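PDB 1KKO: methylaspartate ammonia-lyase from Citrobacter amalonaticus, which catalyses the reversible anti elimination of ammonia from L-threo-3-methylaspartate to give mesaconate, with magnesium as its cofactor. Local coordinates for residues A[109-117]-A[334-342]. Numbering follows the deposited sequence.
Sequences FLPNARFFD and DLGGIHNIV
D117, near the end of helix 110-118, brings its backbone closest to G337, the two CA atoms 5.8 Å apart, where the two-glycine link 336-337 leads into helix 339-351. The principle illustrated is that one carboxylate can fasten a helix to a loop while a neighbouring ring packs the interface. D117 OD1 accepts the G337 N-H at 2.9 Å, on its syn side but 34° out of the carboxylate plane. The same oxygen forms a salt bridge with R131 of helix 128-146, so the link is gripped by a carboxylate that is itself held from a third element. The backbones of both glycines run close to the D117 carboxylate, and the positive phi of G336 is one that glycine readily adopts.

H339 enters as a knob among L110, A113, R114 and D117. Its CG lies between the backbone N and the carbonyl carbon (chi1 59°), which sends the imidazole across to the helix. A113 CB makes a CH-pi contact over one face, 3.9 Å from the ring centroid, while D117 CB comes in at the edge. The carboxylate stands almost upright to the imidazole, their planes 80° apart, with D117 CG 3.5 Å from H339 CE1. A water in the ring plane lies 2.8 Å from H339 NE2 and donates to D117 OD2, bridging the two side chains. At the root of the histidine side chain, L110 CD2 packs on H339 CB at 3.7 Å, and F109 CZ meets I338 CG1 at 3.9 Å; L139 of helix 128-146 touches both F109 and I338.

The contact thus docks a helix of the enolase-type N-terminal region against the link and helix following strand 327-330 of the TIM barrel, the strand that leads to the catalytic K331, in the two-part architecture of the enolase superfamily.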
loop_
_atom_site.group_PDB
_atom_site.type_symbol
_atom_site.label_atom_id
_atom_site.label_comp_id
_atom_site.label_asym_id
_atom_site.label_seq_id
_atom_site.Cartn_x
_atom_site.Cartn_y
_atom_site.Cartn_z
ATOM N N PHE A 109 8.375 25.506 10.641
ATOM C CA PHE A 109 7.913 24.956 9.374
ATOM C C PHE A 109 7.358 25.973 8.387
ATOM O O PHE A 109 7.737 25.980 7.225
ATOM C CB PHE A 109 6.839 23.919 9.669
ATOM C CG PHE A 109 6.056 23.467 8.463
ATOM C CD1 PHE A 109 6.692 22.847 7.406
ATOM C CD2 PHE A 109 4.687 23.625 8.407
ATOM C CE1 PHE A 109 5.971 22.421 6.306
ATOM C CE2 PHE A 109 3.975 23.190 7.319
ATOM C CZ PHE A 109 4.616 22.585 6.268
ATOM N N LEU A 110 6.481 26.850 8.867
ATOM C CA LEU A 110 5.739 27.720 7.959
ATOM C C LEU A 110 6.574 28.638 7.072
ATOM O O LEU A 110 6.300 28.733 5.887
ATOM C CB LEU A 110 4.705 28.541 8.730
ATOM C CG LEU A 110 3.273 28.013 8.717
ATOM C CD1 LEU A 110 2.403 28.870 9.619
ATOM C CD2 LEU A 110 2.697 27.993 7.295
ATOM N N PRO A 111 7.567 29.350 7.608
ATOM C CA PRO A 111 8.383 30.202 6.742
ATOM C C PRO A 111 9.010 29.409 5.599
ATOM O O PRO A 111 9.000 29.856 4.462
ATOM C CB PRO A 111 9.429 30.794 7.698
ATOM C CG PRO A 111 8.789 30.757 8.995
ATOM C CD PRO A 111 7.951 29.485 9.023
ATOM N N ASN A 112 9.530 28.216 5.882
ATOM C CA ASN A 112 10.117 27.412 4.818
ATOM C C ASN A 112 9.059 26.956 3.807
ATOM O O ASN A 112 9.289 26.953 2.600
ATOM C CB ASN A 112 10.803 26.177 5.393
ATOM C CG ASN A 112 12.070 26.497 6.136
ATOM O OD1 ASN A 112 12.706 27.525 5.885
ATOM N ND2 ASN A 112 12.492 25.577 7.006
ATOM N N ALA A 113 7.911 26.540 4.317
ATOM C CA ALA A 113 6.835 26.106 3.425
ATOM C C ALA A 113 6.403 27.236 2.494
ATOM O O ALA A 113 6.228 27.028 1.292
ATOM C CB ALA A 113 5.658 25.612 4.225
ATOM N N ARG A 114 6.249 28.439 3.047
ATOM C CA ARG A 114 5.879 29.596 2.241
ATOM C C ARG A 114 6.946 29.937 1.207
ATOM O O ARG A 114 6.635 30.248 0.055
ATOM C CB ARG A 114 5.635 30.810 3.127
ATOM C CG ARG A 114 4.316 30.775 3.867
ATOM C CD ARG A 114 3.981 32.120 4.507
ATOM N NE ARG A 114 4.813 32.367 5.680
ATOM C CZ ARG A 114 4.412 32.196 6.932
ATOM N NH1 ARG A 114 3.170 31.804 7.193
ATOM N NH2 ARG A 114 5.254 32.421 7.937
ATOM N N PHE A 115 8.212 29.846 1.598
ATOM C CA PHE A 115 9.286 30.172 0.682
ATOM C C PHE A 115 9.218 29.308 -0.561
ATOM O O PHE A 115 9.223 29.808 -1.677
ATOM C CB PHE A 115 10.654 30.041 1.348
ATOM C CG PHE A 115 11.792 30.169 0.390
ATOM C CD1 PHE A 115 12.262 31.415 0.013
ATOM C CD2 PHE A 115 12.378 29.053 -0.164
ATOM C CE1 PHE A 115 13.292 31.530 -0.881
ATOM C CE2 PHE A 115 13.407 29.171 -1.066
ATOM C CZ PHE A 115 13.866 30.419 -1.416
ATOM N N PHE A 116 9.133 27.996 -0.374
ATOM C CA PHE A 116 9.070 27.115 -1.528
ATOM C C PHE A 116 7.740 27.166 -2.250
ATOM O O PHE A 116 7.691 26.885 -3.437
ATOM C CB PHE A 116 9.434 25.678 -1.136
ATOM C CG PHE A 116 10.876 25.531 -0.802
ATOM C CD1 PHE A 116 11.828 25.555 -1.797
ATOM C CD2 PHE A 116 11.296 25.429 0.506
ATOM C CE1 PHE A 116 13.174 25.456 -1.490
ATOM C CE2 PHE A 116 12.648 25.341 0.818
ATOM C CZ PHE A 116 13.574 25.355 -0.179
ATOM N N ASP A 117 6.677 27.557 -1.557
ATOM C CA ASP A 117 5.377 27.603 -2.208
ATOM C C ASP A 117 5.280 28.725 -3.228
ATOM O O ASP A 117 4.464 28.632 -4.139
ATOM C CB ASP A 117 4.249 27.756 -1.195
ATOM C CG ASP A 117 2.984 27.086 -1.650
ATOM O OD1 ASP A 117 3.040 25.891 -2.049
ATOM O OD2 ASP A 117 1.896 27.676 -1.640
ATOM N N ASP A 334 -2.709 18.768 -5.239
ATOM C CA ASP A 334 -2.998 19.934 -6.059
ATOM C C ASP A 334 -2.875 21.269 -5.331
ATOM O O ASP A 334 -2.871 22.312 -5.974
ATOM C CB ASP A 334 -4.394 19.821 -6.644
ATOM C CG ASP A 334 -4.517 18.749 -7.696
ATOM O OD1 ASP A 334 -3.538 18.509 -8.457
ATOM O OD2 ASP A 334 -5.588 18.124 -7.827
ATOM N N LEU A 335 -2.773 21.232 -4.015
ATOM C CA LEU A 335 -2.636 22.461 -3.243
ATOM C C LEU A 335 -1.182 22.886 -3.117
ATOM O O LEU A 335 -0.912 23.944 -2.587
ATOM C CB LEU A 335 -3.240 22.315 -1.848
ATOM C CG LEU A 335 -4.758 22.467 -1.816
ATOM C CD1 LEU A 335 -5.461 21.170 -2.167
ATOM C CD2 LEU A 335 -5.216 22.996 -0.477
ATOM N N GLY A 336 -0.237 22.087 -3.604
ATOM C CA GLY A 336 1.170 22.447 -3.459
ATOM C C GLY A 336 1.637 22.194 -2.030
ATOM O O GLY A 336 1.546 21.084 -1.540
ATOM N N GLY A 337 2.157 23.204 -1.357
ATOM C CA GLY A 337 2.636 23.001 -0.009
ATOM C C GLY A 337 1.505 22.590 0.915
ATOM O O GLY A 337 0.395 23.141 0.856
ATOM N N ILE A 338 1.794 21.678 1.839
ATOM C CA ILE A 338 0.749 21.120 2.691
ATOM C C ILE A 338 0.223 22.112 3.718
ATOM O O ILE A 338 -0.821 21.888 4.304
ATOM C CB ILE A 338 1.219 19.814 3.354
ATOM C CG1 ILE A 338 2.414 20.041 4.272
ATOM C CG2 ILE A 338 1.509 18.757 2.290
ATOM C CD1 ILE A 338 2.807 18.788 5.058
ATOM N N HIS A 339 0.949 23.199 3.955
ATOM C CA HIS A 339 0.412 24.259 4.806
ATOM C C HIS A 339 -0.892 24.782 4.194
ATOM O O HIS A 339 -1.789 25.219 4.915
ATOM C CB HIS A 339 1.400 25.394 4.991
ATOM C CG HIS A 339 1.821 26.055 3.726
ATOM N ND1 HIS A 339 2.383 25.371 2.670
ATOM C CD2 HIS A 339 1.783 27.357 3.355
ATOM C CE1 HIS A 339 2.669 26.221 1.702
ATOM N NE2 HIS A 339 2.311 27.433 2.090
ATOM N N ASN A 340 -1.015 24.720 2.871
ATOM C CA ASN A 340 -2.231 25.144 2.189
ATOM C C ASN A 340 -3.394 24.219 2.536
ATOM O O ASN A 340 -4.547 24.641 2.538
ATOM C CB ASN A 340 -2.044 25.199 0.674
ATOM C CG ASN A 340 -1.045 26.240 0.236
ATOM O OD1 ASN A 340 -0.169 25.978 -0.606
ATOM N ND2 ASN A 340 -1.159 27.421 0.790
ATOM N N ILE A 341 -3.123 22.937 2.786
ATOM C CA ILE A 341 -4.189 22.035 3.206
ATOM C C ILE A 341 -4.728 22.479 4.562
ATOM O O ILE A 341 -5.945 22.502 4.778
ATOM C CB ILE A 341 -3.714 20.576 3.346
ATOM C CG1 ILE A 341 -3.113 20.032 2.062
ATOM C CG2 ILE A 341 -4.871 19.692 3.798
ATOM C CD1 ILE A 341 -2.313 18.757 2.310
ATOM N N VAL A 342 -3.825 22.773 5.491
ATOM C CA VAL A 342 -4.240 23.198 6.818
ATOM C C VAL A 342 -5.102 24.455 6.689
ATOM O O VAL A 342 -6.188 24.529 7.252
ATOM C CB VAL A 342 -3.041 23.483 7.748
ATOM C CG1 VAL A 342 -3.529 23.861 9.128
ATOM C CG2 VAL A 342 -2.096 22.271 7.839
HETATM O O HOH W 1 2.133 29.855 0.704
#